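Local structure of phenol hydroxylase component phN (3U52) at residues Y171-K176 with V401-T406; N204-P209 with R271-V276. The protein is the diiron-bearing component of a phenol hydroxylase and probably inserts an oxygen atom from dioxygen into phenol and related aromatic rings. One frame throughout, in Å; residues are numbered along the deposited sequence.

Interaction 1: Y171-K176 with V401-T406; sequences YLSVPK and VCQIPT. With ZN (zinc ion), chain I.
Val174, near the N-terminal end of helix 173-184, turns its forked end onto Ile404. The two side chains cross at a slant, and CG1 of Ile404 sits against both valine methyls, 3.7 Å from Val174 CG1 and equally far from Val174 CG2. With CG1 anti to the backbone N (chi1 -173°), the valine also sets both methyls beside the carbonyl oxygen of Cys402, CG1 of Val174 lying 3.7 Å from Cys402 O. A water joins the two backbones here, donating to Val174 O at 2.8 Å and to Cys402 O at 2.7 Å. One residue further on, Gln403 takes a left-handed backbone conformation and reaches back with its chain extended beyond CG, which brings OE1 to 2.8 Å from Ser173 OG, a buried polar meeting beside the apolar one. The other side of the loop belongs to the zinc: Cys402 SG binds it at 2.3 Å with Cys399, Cys432 and Cys436, and accepts a weak hydrogen bond from the backbone N of Ile404, a turn consistent with a zinc knuckle. Ile404 and Pro405 also border a xenon site with Phe339. The contact thus lays the zinc-binding loop on the N-terminal part of helix 173-184, with helix 254-283 against Cys402 and Ile404, helix 434-442 packed on Val401, and strand 409-410 following the loop.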
loop_
_atom_site.group_PDB
_atom_site.type_symbol
_atom_site.label_atom_id
_atom_site.label_comp_id
_atom_site.label_asym_id
_atom_site.label_seq_id
_atom_site.Cartn_x
_atom_site.Cartn_y
_atom_site.Cartn_z
ATOM N N TYR A 171 -7.622 -33.910 -12.914
ATOM C CA TYR A 171 -6.219 -33.476 -13.083
ATOM C C TYR A 171 -5.598 -32.885 -11.776
ATOM O O TYR A 171 -4.392 -32.854 -11.583
ATOM C CB TYR A 171 -6.140 -32.490 -14.274
ATOM C CG TYR A 171 -6.607 -31.072 -13.939
ATOM C CD1 TYR A 171 -5.688 -30.149 -13.437
ATOM C CD2 TYR A 171 -7.924 -30.667 -14.116
ATOM C CE1 TYR A 171 -6.056 -28.887 -13.102
ATOM C CE2 TYR A 171 -8.323 -29.375 -13.779
ATOM C CZ TYR A 171 -7.349 -28.487 -13.261
ATOM O OH TYR A 171 -7.590 -27.188 -12.861
ATOM N N LEU A 172 -6.455 -32.398 -10.884
ATOM C CA LEU A 172 -6.028 -31.923 -9.555
ATOM C C LEU A 172 -5.660 -33.045 -8.583
ATOM O O LEU A 172 -5.055 -32.776 -7.539
ATOM C CB LEU A 172 -7.140 -31.031 -8.934
ATOM C CG LEU A 172 -7.418 -29.806 -9.832
ATOM C CD1 LEU A 172 -8.643 -29.023 -9.362
ATOM C CD2 LEU A 172 -6.170 -28.907 -9.809
ATOM N N SER A 173 -5.985 -34.297 -8.904
ATOM C CA SER A 173 -5.401 -35.397 -8.113
ATOM C C SER A 173 -3.857 -35.514 -8.228
ATOM O O SER A 173 -3.231 -36.127 -7.364
ATOM C CB SER A 173 -6.066 -36.747 -8.417
ATOM O OG SER A 173 -5.458 -37.331 -9.607
ATOM N N VAL A 174 -3.259 -34.956 -9.299
ATOM C CA VAL A 174 -1.791 -34.846 -9.450
ATOM C C VAL A 174 -1.151 -34.039 -8.311
ATOM O O VAL A 174 -0.347 -34.605 -7.543
ATOM C CB VAL A 174 -1.407 -34.308 -10.852
ATOM C CG1 VAL A 174 0.047 -34.358 -11.068
ATOM C CG2 VAL A 174 -2.172 -35.097 -11.964
ATOM N N PRO A 175 -1.452 -32.714 -8.179
ATOM C CA PRO A 175 -0.932 -32.055 -6.966
ATOM C C PRO A 175 -1.425 -32.619 -5.635
ATOM O O PRO A 175 -0.642 -32.682 -4.696
ATOM C CB PRO A 175 -1.463 -30.600 -7.084
ATOM C CG PRO A 175 -2.487 -30.631 -8.151
ATOM C CD PRO A 175 -2.137 -31.759 -9.068
ATOM N N LYS A 176 -2.699 -33.002 -5.539
ATOM C CA LYS A 176 -3.237 -33.540 -4.287
ATOM C C LYS A 176 -2.504 -34.810 -3.800
ATOM O O LYS A 176 -2.060 -34.867 -2.634
ATOM C CB LYS A 176 -4.738 -33.790 -4.400
ATOM C CG LYS A 176 -5.411 -34.034 -3.023
ATOM C CD LYS A 176 -6.874 -34.335 -3.226
ATOM C CE LYS A 176 -7.454 -35.183 -2.091
ATOM N NZ LYS A 176 -7.567 -34.425 -0.829
ATOM N N VAL A 401 0.933 -43.955 -9.761
ATOM C CA VAL A 401 1.752 -43.203 -8.764
ATOM C C VAL A 401 1.482 -41.698 -8.915
ATOM O O VAL A 401 0.955 -41.074 -7.997
ATOM C CB VAL A 401 3.272 -43.548 -8.830
ATOM C CG1 VAL A 401 4.114 -42.586 -7.974
ATOM C CG2 VAL A 401 3.539 -45.041 -8.415
ATOM N N CYS A 402 1.756 -41.128 -10.081
ATOM C CA CYS A 402 1.720 -39.653 -10.206
ATOM C C CYS A 402 0.338 -39.217 -10.589
ATOM O O CYS A 402 -0.002 -38.035 -10.406
ATOM C CB CYS A 402 2.808 -39.128 -11.197
ATOM S SG CYS A 402 2.520 -39.538 -12.941
ATOM N N GLN A 403 -0.487 -40.200 -11.018
ATOM C CA GLN A 403 -1.866 -40.022 -11.524
ATOM C C GLN A 403 -2.095 -39.145 -12.729
ATOM O O GLN A 403 -3.226 -38.854 -13.025
ATOM C CB GLN A 403 -2.866 -39.653 -10.413
ATOM C CG GLN A 403 -2.599 -40.560 -9.157
ATOM C CD GLN A 403 -3.542 -40.303 -8.032
ATOM O OE1 GLN A 403 -4.560 -39.629 -8.212
ATOM N NE2 GLN A 403 -3.223 -40.830 -6.855
ATOM N N ILE A 404 -1.060 -38.794 -13.461
ATOM C CA ILE A 404 -1.232 -38.088 -14.729
ATOM C C ILE A 404 -1.687 -39.194 -15.744
ATOM O O ILE A 404 -1.244 -40.334 -15.634
ATOM C CB ILE A 404 0.108 -37.436 -15.163
ATOM C CG1 ILE A 404 0.578 -36.446 -14.091
ATOM C CG2 ILE A 404 -0.044 -36.663 -16.542
ATOM C CD1 ILE A 404 1.912 -35.727 -14.367
ATOM N N PRO A 405 -2.569 -38.866 -16.713
ATOM C CA PRO A 405 -2.794 -39.829 -17.770
ATOM C C PRO A 405 -1.453 -40.290 -18.348
ATOM O O PRO A 405 -0.488 -39.545 -18.350
ATOM C CB PRO A 405 -3.518 -39.031 -18.835
ATOM C CG PRO A 405 -4.181 -37.968 -18.172
ATOM C CD PRO A 405 -3.384 -37.658 -16.901
ATOM N N THR A 406 -1.405 -41.495 -18.882
ATOM C CA THR A 406 -0.142 -42.022 -19.410
ATOM C C THR A 406 0.133 -41.475 -20.822
ATOM O O THR A 406 -0.038 -42.157 -21.814
ATOM C CB THR A 406 -0.140 -43.579 -19.352
ATOM O OG1 THR A 406 -1.389 -44.058 -19.841
ATOM C CG2 THR A 406 -0.102 -43.989 -17.927
HETATM ZN ZN ZN I . 3.641 -41.487 -13.215
HETATM O O HOH W 1 1.373 -36.422 -8.732
#

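Interaction 2: N204-P209 with R271-V276; sequences NLLFVP and RLLSLV
Leu273 meets Leu205 and Leu206 with the two methyls at its end. From CB the chain runs to CG, set anti to the carbonyl carbon (chi1 -72°), and although the bond to CB does not aim at helix 187-216, the fork beyond CG does. CD1 rests on the base of Leu205, 3.9 Å from its CB and 4.0 Å from its CD1, the two leucines crossing at about a right angle. CD2 of Leu273 takes the other neighbour, 3.9 Å from CD2 of Leu206. With an alanine here both methyls would be gone, and Leu205 CB and Leu206 CD2 would probably border a gap on this side of the xenon pocket. One turn on, Val276 continues the seam with both methyls: CG2 meets Leu206 CD1 at 4.0 Å, while CG1 lies 3.8 Å from CB of Pro209 and 3.4 Å from the carbonyl oxygen of Leu205. That oxygen is buried without a hydrogen-bond partner, because Pro209, four residues later, has no N-H to offer; the apolar methyl occupies its surroundings instead, where the helix is kinked. Within helix 254-283, Ser274 OG donates to Arg271 O in the carbonyl plane. Trp295 and Trp291 of helix 291-310 also pack on Leu205 and Leu273. The short segments run nearly parallel, 14° between their directions and 9.8 Å between their axes, in a plain apolar helix-helix interface. Helix 187-216 also carries the iron ligand Glu199, and Leu273 shares its xenon site with Phe198 and Gly269, so the seam belongs to the helical core round the diiron centre, as in bacterial multicomponent monooxygenases.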
loop_
_atom_site.group_PDB
_atom_site.type_symbol
_atom_site.label_atom_id
_atom_site.label_comp_id
_atom_site.label_asym_id
_atom_site.label_seq_id
_atom_site.Cartn_x
_atom_site.Cartn_y
_atom_site.Cartn_z
ATOM N N ASN A 204 12.319 -22.683 -7.893
ATOM C CA ASN A 204 12.352 -21.708 -8.986
ATOM C C ASN A 204 11.537 -22.109 -10.215
ATOM O O ASN A 204 11.077 -21.239 -10.974
ATOM C CB ASN A 204 13.810 -21.444 -9.386
ATOM C CG ASN A 204 14.532 -20.488 -8.410
ATOM O OD1 ASN A 204 13.928 -19.553 -7.866
ATOM N ND2 ASN A 204 15.813 -20.724 -8.200
ATOM N N LEU A 205 11.408 -23.410 -10.448
ATOM C CA LEU A 205 10.576 -23.895 -11.564
ATOM C C LEU A 205 9.087 -23.649 -11.387
ATOM O O LEU A 205 8.343 -23.621 -12.373
ATOM C CB LEU A 205 10.848 -25.369 -11.869
ATOM C CG LEU A 205 12.297 -25.567 -12.318
ATOM C CD1 LEU A 205 12.878 -26.945 -12.042
ATOM C CD2 LEU A 205 12.387 -25.231 -13.771
ATOM N N LEU A 206 8.652 -23.511 -10.133
ATOM C CA LEU A 206 7.270 -23.190 -9.807
ATOM C C LEU A 206 7.105 -21.671 -9.716
ATOM O O LEU A 206 6.264 -21.095 -10.390
ATOM C CB LEU A 206 6.875 -23.857 -8.477
ATOM C CG LEU A 206 5.387 -24.220 -8.174
ATOM C CD1 LEU A 206 4.381 -23.469 -9.058
ATOM C CD2 LEU A 206 5.113 -25.751 -8.241
ATOM N N PHE A 207 7.954 -21.034 -8.921
ATOM C CA PHE A 207 7.862 -19.613 -8.581
ATOM C C PHE A 207 8.142 -18.671 -9.746
ATOM O O PHE A 207 7.346 -17.768 -10.019
ATOM C CB PHE A 207 8.866 -19.311 -7.449
ATOM C CG PHE A 207 8.687 -17.960 -6.780
ATOM C CD1 PHE A 207 9.353 -16.830 -7.262
ATOM C CD2 PHE A 207 7.885 -17.838 -5.639
ATOM C CE1 PHE A 207 9.181 -15.589 -6.639
ATOM C CE2 PHE A 207 7.704 -16.605 -5.009
ATOM C CZ PHE A 207 8.351 -15.481 -5.503
ATOM N N VAL A 208 9.306 -18.823 -10.378
ATOM C CA VAL A 208 9.696 -17.897 -11.451
ATOM C C VAL A 208 8.663 -17.819 -12.626
ATOM O O VAL A 208 8.246 -16.719 -13.006
ATOM C CB VAL A 208 11.144 -18.132 -11.950
ATOM C CG1 VAL A 208 11.539 -17.031 -12.915
ATOM C CG2 VAL A 208 12.173 -18.164 -10.747
ATOM N N PRO A 209 8.245 -18.966 -13.199
ATOM C CA PRO A 209 7.223 -18.881 -14.264
ATOM C C PRO A 209 5.921 -18.185 -13.879
ATOM O O PRO A 209 5.386 -17.428 -14.693
ATOM C CB PRO A 209 6.932 -20.354 -14.597
ATOM C CG PRO A 209 8.217 -21.068 -14.243
ATOM C CD PRO A 209 8.673 -20.368 -12.985
ATOM N N ARG A 271 7.124 -34.741 -12.199
ATOM C CA ARG A 271 5.788 -35.002 -12.743
ATOM C C ARG A 271 4.838 -33.879 -12.330
ATOM O O ARG A 271 4.034 -33.407 -13.128
ATOM C CB ARG A 271 5.279 -36.410 -12.341
ATOM C CG ARG A 271 6.011 -37.498 -13.165
ATOM C CD ARG A 271 5.634 -37.323 -14.644
ATOM N NE ARG A 271 5.924 -38.533 -15.445
ATOM C CZ ARG A 271 6.613 -38.549 -16.579
ATOM N NH1 ARG A 271 7.155 -37.440 -17.085
ATOM N NH2 ARG A 271 6.785 -39.688 -17.206
ATOM N N LEU A 272 4.937 -33.430 -11.087
ATOM C CA LEU A 272 4.050 -32.349 -10.662
ATOM C C LEU A 272 4.292 -31.070 -11.547
ATOM O O LEU A 272 3.353 -30.410 -11.995
ATOM C CB LEU A 272 4.312 -32.056 -9.188
ATOM C CG LEU A 272 3.545 -30.878 -8.607
ATOM C CD1 LEU A 272 2.004 -31.037 -8.833
ATOM C CD2 LEU A 272 3.888 -30.789 -7.176
ATOM N N LEU A 273 5.553 -30.761 -11.809
ATOM C CA LEU A 273 5.941 -29.548 -12.573
ATOM C C LEU A 273 5.591 -29.559 -14.064
ATOM O O LEU A 273 5.603 -28.503 -14.743
ATOM C CB LEU A 273 7.453 -29.348 -12.483
ATOM C CG LEU A 273 7.961 -28.883 -11.140
ATOM C CD1 LEU A 273 9.510 -29.010 -11.164
ATOM C CD2 LEU A 273 7.486 -27.432 -10.907
ATOM N N SER A 274 5.308 -30.739 -14.596
ATOM C CA SER A 274 4.783 -30.824 -15.949
ATOM C C SER A 274 3.554 -29.891 -16.153
ATOM O O SER A 274 3.407 -29.314 -17.213
ATOM C CB SER A 274 4.533 -32.278 -16.369
ATOM O OG SER A 274 3.319 -32.832 -15.874
ATOM N N LEU A 275 2.729 -29.686 -15.124
ATOM C CA LEU A 275 1.659 -28.703 -15.164
ATOM C C LEU A 275 2.112 -27.251 -15.396
ATOM O O LEU A 275 1.402 -26.484 -16.070
ATOM C CB LEU A 275 0.868 -28.748 -13.855
ATOM C CG LEU A 275 -0.020 -29.959 -13.629
ATOM C CD1 LEU A 275 -0.686 -29.835 -12.225
ATOM C CD2 LEU A 275 -1.048 -30.090 -14.765
ATOM N N VAL A 276 3.256 -26.869 -14.810
ATOM C CA VAL A 276 3.871 -25.548 -15.004
ATOM C C VAL A 276 4.504 -25.392 -16.400
ATOM O O VAL A 276 4.426 -24.309 -16.975
ATOM C CB VAL A 276 4.936 -25.199 -13.922
ATOM C CG1 VAL A 276 5.329 -23.716 -13.998
ATOM C CG2 VAL A 276 4.414 -25.472 -12.543
#

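From the N terminus the chain passes seven helices before helix 173-184, which opens interaction 1, then turns into helix 187-216, which holds the first half of interaction 2. After 61 intervening residues, mostly helical, residues 271-276 of helix 254-283 come back beside it, and interaction 2 closes that shorter loop. The chain goes on through further helices to the zinc loop, where residues 401-406 come back to 171-176 and interaction 1 closes the longer loop, with 224 residues between, enclosing the other without crossing it. The two also meet directly: Ile404 CD1 packs 3.4 Å from Arg271 O, and Pro175 CA 3.6 Å from Leu272 CD1. Helix 254-283 therefore bridges the diiron helices and the zinc-binding region.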